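Local coordinates for alpha-L-rhamnosidase (Streptomyces avermitilis, PDB 3W5M), which hydrolyses terminal non-reducing alpha-L-rhamnose residues from plant glycosides such as naringin, rutin and hesperidin and from gum arabic, at residues Val837-Leu847 / Val869-Pro880. Residues are numbered along the deposited sequence; the frame is centred on the assembly and turned at random.
Sequences VALIEAKDWHL and VAYRLLHQRTFP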
ATOM      1  N   VAL A 837     -28.122  18.765  13.650  1.00 34.34           N
ATOM      2  CA  VAL A 837     -27.584  19.526  14.759  1.00 35.66           C
ATOM      3  C   VAL A 837     -28.218  19.071  16.075  1.00 38.55           C
ATOM      4  O   VAL A 837     -27.539  19.021  17.108  1.00 36.80           O
ATOM      5  CB  VAL A 837     -27.788  21.034  14.548  1.00 36.76           C
ATOM      6  CG1 VAL A 837     -27.344  21.825  15.766  1.00 37.42           C
ATOM      7  CG2 VAL A 837     -26.997  21.498  13.328  1.00 38.67           C
ATOM      8  N   ALA A 838     -29.506  18.737  16.016  1.00 36.71           N
ATOM      9  CA  ALA A 838     -30.250  18.296  17.191  1.00 38.67           C
ATOM     10  C   ALA A 838     -29.697  16.964  17.700  1.00 38.77           C
ATOM     11  O   ALA A 838     -29.547  16.777  18.916  1.00 35.58           O
ATOM     12  CB  ALA A 838     -31.737  18.176  16.873  1.00 38.61           C
ATOM     13  N   LEU A 839     -29.390  16.057  16.766  1.00 37.90           N
ATOM     14  CA  LEU A 839     -28.823  14.743  17.095  1.00 37.08           C
ATOM     15  C   LEU A 839     -27.412  14.848  17.676  1.00 38.58           C
ATOM     16  O   LEU A 839     -27.063  14.093  18.589  1.00 40.21           O
ATOM     17  CB  LEU A 839     -28.854  13.795  15.899  1.00 35.01           C
ATOM     18  CG  LEU A 839     -30.193  13.395  15.272  1.00 33.84           C
ATOM     19  CD1 LEU A 839     -29.960  12.656  13.976  1.00 35.08           C
ATOM     20  CD2 LEU A 839     -31.023  12.520  16.198  1.00 36.71           C
ATOM     21  N   ILE A 840     -26.623  15.787  17.153  1.00 36.70           N
ATOM     22  CA  ILE A 840     -25.282  16.079  17.670  1.00 37.59           C
ATOM     23  C   ILE A 840     -25.346  16.668  19.095  1.00 41.74           C
ATOM     24  O   ILE A 840     -24.633  16.218  20.007  1.00 40.99           O
ATOM     25  CB  ILE A 840     -24.502  17.014  16.713  1.00 35.65           C
ATOM     26  CG1 ILE A 840     -24.251  16.295  15.367  1.00 36.78           C
ATOM     27  CG2 ILE A 840     -23.197  17.487  17.358  1.00 35.15           C
ATOM     28  CD1 ILE A 840     -23.565  17.134  14.296  1.00 34.99           C
ATOM     29  N   GLU A 841     -26.207  17.673  19.276  1.00 43.50           N
ATOM     30  CA  GLU A 841     -26.450  18.275  20.593  1.00 44.62           C
ATOM     31  C   GLU A 841     -26.872  17.212  21.619  1.00 41.87           C
ATOM     32  O   GLU A 841     -26.359  17.198  22.739  1.00 42.54           O
ATOM     33  CB  GLU A 841     -27.507  19.381  20.489  1.00 46.96           C
ATOM     34  CG  GLU A 841     -27.592  20.309  21.695  1.00 52.12           C
ATOM     35  CD  GLU A 841     -28.848  21.172  21.681  1.00 57.48           C
ATOM     36  OE1 GLU A 841     -29.942  20.617  21.441  1.00 60.49           O
ATOM     37  OE2 GLU A 841     -28.749  22.399  21.916  1.00 58.54           O
ATOM     38  N   ALA A 842     -27.778  16.320  21.214  1.00 40.21           N
ATOM     39  CA  ALA A 842     -28.274  15.232  22.068  1.00 41.66           C
ATOM     40  C   ALA A 842     -27.186  14.245  22.505  1.00 43.99           C
ATOM     41  O   ALA A 842     -27.316  13.593  23.542  1.00 44.86           O
ATOM     42  CB  ALA A 842     -29.411  14.485  21.382  1.00 40.71           C
ATOM     43  N   LYS A 843     -26.130  14.122  21.703  1.00 41.24           N
ATOM     44  CA  LYS A 843     -25.005  13.261  22.036  1.00 37.18           C
ATOM     45  C   LYS A 843     -23.928  14.043  22.774  1.00 41.28           C
ATOM     46  O   LYS A 843     -22.755  13.650  22.745  1.00 42.24           O
ATOM     47  CB  LYS A 843     -24.422  12.628  20.765  1.00 36.66           C
ATOM     48  CG  LYS A 843     -25.280  11.540  20.130  1.00 36.19           C
ATOM     49  CD  LYS A 843     -26.128  10.801  21.165  1.00 39.76           C
ATOM     50  CE  LYS A 843     -26.279   9.321  20.862  1.00 37.84           C
ATOM     51  NZ  LYS A 843     -26.207   9.015  19.410  1.00 37.97           N
ATOM     52  N   ASP A 844     -24.320  15.138  23.433  1.00 38.08           N
ATOM     53  CA  ASP A 844     -23.394  16.027  24.157  1.00 43.82           C
ATOM     54  C   ASP A 844     -22.275  16.575  23.242  1.00 41.34           C
ATOM     55  O   ASP A 844     -21.093  16.657  23.629  1.00 37.29           O
ATOM     56  CB  ASP A 844     -22.839  15.343  25.424  1.00 46.61           C
ATOM     57  CG  ASP A 844     -22.073  16.302  26.330  1.00 55.03           C
ATOM     58  OD1 ASP A 844     -22.502  17.472  26.476  1.00 59.38           O
ATOM     59  OD2 ASP A 844     -21.035  15.880  26.895  1.00 55.90           O
ATOM     60  N   TRP A 845     -22.689  16.963  22.033  1.00 41.45           N
ATOM     61  CA  TRP A 845     -21.823  17.536  21.008  1.00 40.69           C
ATOM     62  C   TRP A 845     -20.728  16.547  20.594  1.00 37.00           C
ATOM     63  O   TRP A 845     -19.541  16.873  20.634  1.00 37.23           O
ATOM     64  CB  TRP A 845     -21.225  18.873  21.469  1.00 45.89           C
ATOM     65  CG  TRP A 845     -22.250  19.881  21.896  1.00 53.58           C
ATOM     66  CD1 TRP A 845     -22.529  20.273  23.175  1.00 54.21           C
ATOM     67  CD2 TRP A 845     -23.137  20.619  21.042  1.00 56.91           C
ATOM     68  NE1 TRP A 845     -23.532  21.220  23.173  1.00 58.76           N
ATOM     69  CE2 TRP A 845     -23.922  21.454  21.878  1.00 60.15           C
ATOM     70  CE3 TRP A 845     -23.346  20.658  19.655  1.00 57.65           C
ATOM     71  CZ2 TRP A 845     -24.901  22.323  21.368  1.00 59.50           C
ATOM     72  CZ3 TRP A 845     -24.322  21.521  19.146  1.00 59.72           C
ATOM     73  CH2 TRP A 845     -25.088  22.341  20.005  1.00 58.99           C
ATOM     74  N   HIS A 846     -21.147  15.333  20.274  1.00 32.78           N
ATOM     75  CA  HIS A 846     -20.250  14.314  19.711  1.00 36.53           C
ATOM     76  C   HIS A 846     -20.842  13.787  18.418  1.00 34.50           C
ATOM     77  O   HIS A 846     -22.057  13.663  18.275  1.00 34.39           O
ATOM     78  CB  HIS A 846     -20.031  13.113  20.657  1.00 37.68           C
ATOM     79  CG  HIS A 846     -19.281  13.442  21.914  1.00 40.60           C
ATOM     80  ND1 HIS A 846     -19.890  13.992  23.021  1.00 40.76           N
ATOM     81  CD2 HIS A 846     -17.979  13.271  22.248  1.00 40.30           C
ATOM     82  CE1 HIS A 846     -18.992  14.169  23.974  1.00 43.10           C
ATOM     83  NE2 HIS A 846     -17.824  13.735  23.534  1.00 43.35           N
ATOM     84  N   LEU A 847     -19.968  13.457  17.476  1.00 32.78           N
ATOM     85  CA  LEU A 847     -20.391  12.788  16.266  1.00 31.41           C
ATOM     86  C   LEU A 847     -20.838  11.356  16.556  1.00 30.49           C
ATOM     87  O   LEU A 847     -20.518  10.797  17.597  1.00 31.31           O
ATOM     88  CB  LEU A 847     -19.243  12.797  15.231  1.00 31.10           C
ATOM     89  CG  LEU A 847     -17.922  12.087  15.560  1.00 30.13           C
ATOM     90  CD1 LEU A 847     -18.036  10.572  15.362  1.00 28.16           C
ATOM     91  CD2 LEU A 847     -16.833  12.665  14.678  1.00 29.57           C
ATOM     92  N   VAL A 869     -20.729  24.674  15.036  1.00 33.41           N
ATOM     93  CA  VAL A 869     -20.949  23.279  15.421  1.00 34.89           C
ATOM     94  C   VAL A 869     -19.836  22.369  14.880  1.00 34.41           C
ATOM     95  O   VAL A 869     -19.422  21.412  15.538  1.00 32.14           O
ATOM     96  CB  VAL A 869     -22.301  22.777  14.897  1.00 33.28           C
ATOM     97  CG1 VAL A 869     -22.485  21.281  15.122  1.00 34.10           C
ATOM     98  CG2 VAL A 869     -23.442  23.545  15.560  1.00 37.41           C
ATOM     99  N   ALA A 870     -19.366  22.666  13.674  1.00 33.53           N
ATOM    100  CA  ALA A 870     -18.269  21.889  13.093  1.00 31.10           C
ATOM    101  C   ALA A 870     -17.045  22.043  13.969  1.00 30.90           C
ATOM    102  O   ALA A 870     -16.390  21.043  14.283  1.00 34.04           O
ATOM    103  CB  ALA A 870     -17.983  22.333  11.665  1.00 31.24           C
ATOM    104  N   TYR A 871     -16.756  23.272  14.392  1.00 28.63           N
ATOM    105  CA  TYR A 871     -15.617  23.518  15.263  1.00 32.92           C
ATOM    106  C   TYR A 871     -15.770  22.797  16.595  1.00 35.18           C
ATOM    107  O   TYR A 871     -14.784  22.326  17.152  1.00 36.04           O
ATOM    108  CB  TYR A 871     -15.398  25.006  15.478  1.00 30.95           C
ATOM    109  CG  TYR A 871     -14.459  25.641  14.465  1.00 32.16           C
ATOM    110  CD1 TYR A 871     -13.073  25.437  14.547  1.00 31.12           C
ATOM    111  CD2 TYR A 871     -14.954  26.455  13.430  1.00 32.72           C
ATOM    112  CE1 TYR A 871     -12.216  26.018  13.633  1.00 29.84           C
ATOM    113  CE2 TYR A 871     -14.098  27.046  12.513  1.00 32.14           C
ATOM    114  CZ  TYR A 871     -12.731  26.820  12.622  1.00 30.94           C
ATOM    115  OH  TYR A 871     -11.870  27.400  11.748  1.00 32.98           O
ATOM    116  N   ARG A 872     -17.003  22.708  17.089  1.00 39.65           N
ATOM    117  CA  ARG A 872     -17.264  22.069  18.378  1.00 42.80           C
ATOM    118  C   ARG A 872     -16.850  20.599  18.310  1.00 40.25           C
ATOM    119  O   ARG A 872     -16.123  20.102  19.184  1.00 37.79           O
ATOM    120  CB  ARG A 872     -18.742  22.205  18.768  1.00 47.15           C
ATOM    121  CG  ARG A 872     -19.065  21.791  20.200  1.00 52.23           C
ATOM    122  CD  ARG A 872     -18.660  22.843  21.235  1.00 57.10           C
ATOM    123  NE  ARG A 872     -19.278  22.580  22.539  1.00 59.22           N
ATOM    124  CZ  ARG A 872     -20.466  23.051  22.923  1.00 61.66           C
ATOM    125  NH1 ARG A 872     -21.187  23.825  22.119  1.00 61.11           N
ATOM    126  NH2 ARG A 872     -20.940  22.751  24.124  1.00 62.97           N
ATOM    127  N   LEU A 873     -17.303  19.932  17.255  1.00 36.11           N
ATOM    128  CA  LEU A 873     -16.888  18.568  16.957  1.00 35.18           C
ATOM    129  C   LEU A 873     -15.387  18.453  16.747  1.00 35.02           C
ATOM    130  O   LEU A 873     -14.763  17.509  17.236  1.00 34.60           O
ATOM    131  CB  LEU A 873     -17.625  18.026  15.737  1.00 34.73           C
ATOM    132  CG  LEU A 873     -19.131  17.901  15.907  1.00 33.74           C
ATOM    133  CD1 LEU A 873     -19.704  17.285  14.661  1.00 34.35           C
ATOM    134  CD2 LEU A 873     -19.455  17.052  17.128  1.00 36.19           C
ATOM    135  N   LEU A 874     -14.812  19.418  16.035  1.00 33.97           N
ATOM    136  CA  LEU A 874     -13.391  19.368  15.701  1.00 32.78           C
ATOM    137  C   LEU A 874     -12.504  19.431  16.949  1.00 34.65           C
ATOM    138  O   LEU A 874     -11.530  18.677  17.057  1.00 31.34           O
ATOM    139  CB  LEU A 874     -12.998  20.462  14.690  1.00 30.55           C
ATOM    140  CG  LEU A 874     -11.553  20.356  14.184  1.00 32.05           C
ATOM    141  CD1 LEU A 874     -11.408  19.216  13.184  1.00 31.36           C
ATOM    142  CD2 LEU A 874     -11.099  21.676  13.568  1.00 32.05           C
ATOM    143  N   HIS A 875     -12.853  20.319  17.883  1.00 35.13           N
ATOM    144  CA  HIS A 875     -12.039  20.568  19.082  1.00 36.91           C
ATOM    145  C   HIS A 875     -12.388  19.648  20.250  1.00 35.68           C
ATOM    146  O   HIS A 875     -11.723  19.690  21.293  1.00 36.24           O
ATOM    147  CB  HIS A 875     -12.190  22.018  19.541  1.00 36.81           C
ATOM    148  CG  HIS A 875     -11.516  23.005  18.651  1.00 37.24           C
ATOM    149  ND1 HIS A 875     -10.176  22.928  18.339  1.00 39.41           N
ATOM    150  CD2 HIS A 875     -11.992  24.098  18.016  1.00 34.33           C
ATOM    151  CE1 HIS A 875      -9.858  23.930  17.537  1.00 38.61           C
ATOM    152  NE2 HIS A 875     -10.941  24.658  17.336  1.00 37.99           N
ATOM    153  N   GLN A 876     -13.427  18.842  20.065  1.00 32.90           N
ATOM    154  CA  GLN A 876     -13.888  17.886  21.069  1.00 33.87           C
ATOM    155  C   GLN A 876     -12.755  16.937  21.490  1.00 36.91           C
ATOM    156  O   GLN A 876     -12.047  16.395  20.634  1.00 34.15           O
ATOM    157  CB  GLN A 876     -15.065  17.104  20.495  1.00 31.11           C
ATOM    158  CG  GLN A 876     -15.713  16.067  21.397  1.00 37.48           C
ATOM    159  CD  GLN A 876     -16.281  16.644  22.694  1.00 38.88           C
ATOM    160  OE1 GLN A 876     -15.550  16.842  23.674  1.00 41.38           O
ATOM    161  NE2 GLN A 876     -17.595  16.889  22.715  1.00 36.22           N
ATOM    162  N   ARG A 877     -12.570  16.750  22.797  1.00 39.55           N
ATOM    163  CA  ARG A 877     -11.484  15.884  23.312  1.00 36.39           C
ATOM    164  C   ARG A 877     -11.997  14.575  23.930  1.00 37.84           C
ATOM    165  O   ARG A 877     -11.248  13.600  24.099  1.00 34.08           O
ATOM    166  CB  ARG A 877     -10.605  16.649  24.298  1.00 42.68           C
ATOM    167  CG  ARG A 877      -9.721  17.717  23.654  1.00 44.03           C
ATOM    168  CD  ARG A 877      -8.931  18.486  24.703  1.00 50.35           C
ATOM    169  NE  ARG A 877      -8.151  17.585  25.548  1.00 51.38           N
ATOM    170  CZ  ARG A 877      -7.576  17.923  26.694  1.00 54.96           C
ATOM    171  NH1 ARG A 877      -7.681  19.163  27.159  1.00 58.99           N
ATOM    172  NH2 ARG A 877      -6.901  17.013  27.386  1.00 51.63           N
ATOM    173  N   THR A 878     -13.275  14.529  24.274  1.00 35.02           N
ATOM    174  CA  THR A 878     -13.808  13.337  24.915  1.00 35.72           C
ATOM    175  C   THR A 878     -14.351  12.399  23.859  1.00 33.41           C
ATOM    176  O   THR A 878     -14.615  12.825  22.741  1.00 36.03           O
ATOM    177  CB  THR A 878     -14.895  13.684  25.969  1.00 35.93           C
ATOM    178  OG1 THR A 878     -15.922  14.453  25.336  1.00 36.43           O
ATOM    179  CG2 THR A 878     -14.286  14.496  27.112  1.00 34.81           C
ATOM    180  N   PHE A 879     -14.509  11.121  24.200  1.00 33.95           N
ATOM    181  CA  PHE A 879     -14.965  10.088  23.233  1.00 33.52           C
ATOM    182  C   PHE A 879     -16.459  10.175  22.831  1.00 39.30           C
ATOM    183  O   PHE A 879     -17.295  10.459  23.690  1.00 38.54           O
ATOM    184  CB  PHE A 879     -14.670   8.681  23.782  1.00 35.90           C
ATOM    185  CG  PHE A 879     -15.357   7.574  23.025  1.00 32.64           C
ATOM    186  CD1 PHE A 879     -16.644   7.162  23.370  1.00 31.85           C
ATOM    187  CD2 PHE A 879     -14.729   6.953  21.947  1.00 33.10           C
ATOM    188  CE1 PHE A 879     -17.298   6.167  22.646  1.00 30.75           C
ATOM    189  CE2 PHE A 879     -15.384   5.963  21.222  1.00 30.35           C
ATOM    190  CZ  PHE A 879     -16.661   5.565  21.569  1.00 32.36           C
ATOM    191  N   PRO A 880     -16.809   9.914  21.534  1.00 36.99           N
ATOM    192  CA  PRO A 880     -15.948   9.749  20.333  1.00 35.95           C
ATOM    193  C   PRO A 880     -15.568  11.081  19.693  1.00 36.34           C
ATOM    194  O   PRO A 880     -16.368  12.035  19.693  1.00 36.58           O
ATOM    195  CB  PRO A 880     -16.828   8.931  19.385  1.00 31.90           C
ATOM    196  CG  PRO A 880     -18.222   9.306  19.762  1.00 35.60           C
ATOM    197  CD  PRO A 880     -18.192   9.466  21.254  1.00 35.79           C
TER
HETATM  198  O   HOH W   1     -17.106  14.198  18.469  1.00 35.77           O
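In the (alpha/alpha)6-barrel of this family 78 glycoside hydrolase, the loop that leaves helix 829-842 meets helix 867-875 and the loop after it through Trp845 and His846 on one side and Arg872 and Gln876 on the other. A Schellman motif with Asp844 at C-prime ends the first helix (Trp845 N to Ile840 O, 2.9 Å) and turns the chain toward its neighbour. Trp845 then offers one indole face to Arg872 in a cation-pi contact: CZ lies 3.6 Å from the centroid of the five-membered ring, with the guanidinium tilted 30° to the indole. The CG methylene of Glu841 lies on the opposite face. Arg872 gets there with CG anti to its own N (chi1 -170°) and a bend at chi2. Leu873 CD2 packs on Ile840 CG2 at 3.8 Å. The amide of Gln876 lies flat over the His846 imidazole, the planes 2° apart, while Gln876 NE2 donates to Trp845 O (2.8 Å) from above the carbonyl plane. His846 is held at both nitrogens: ND1 donates to Lys843 O at 2.9 Å, and NE2 shares a 2.7 Å hydrogen bond with Thr878 OG1. A water bridges Leu847 N and Pro880 O, the latter residue following a cis peptide. Helix 854-863 packs against Leu847 and Leu873. A hydrogen bond at each nitrogen and the amide stacked on one face together fix the rotation of the His846 ring and tie the two loops.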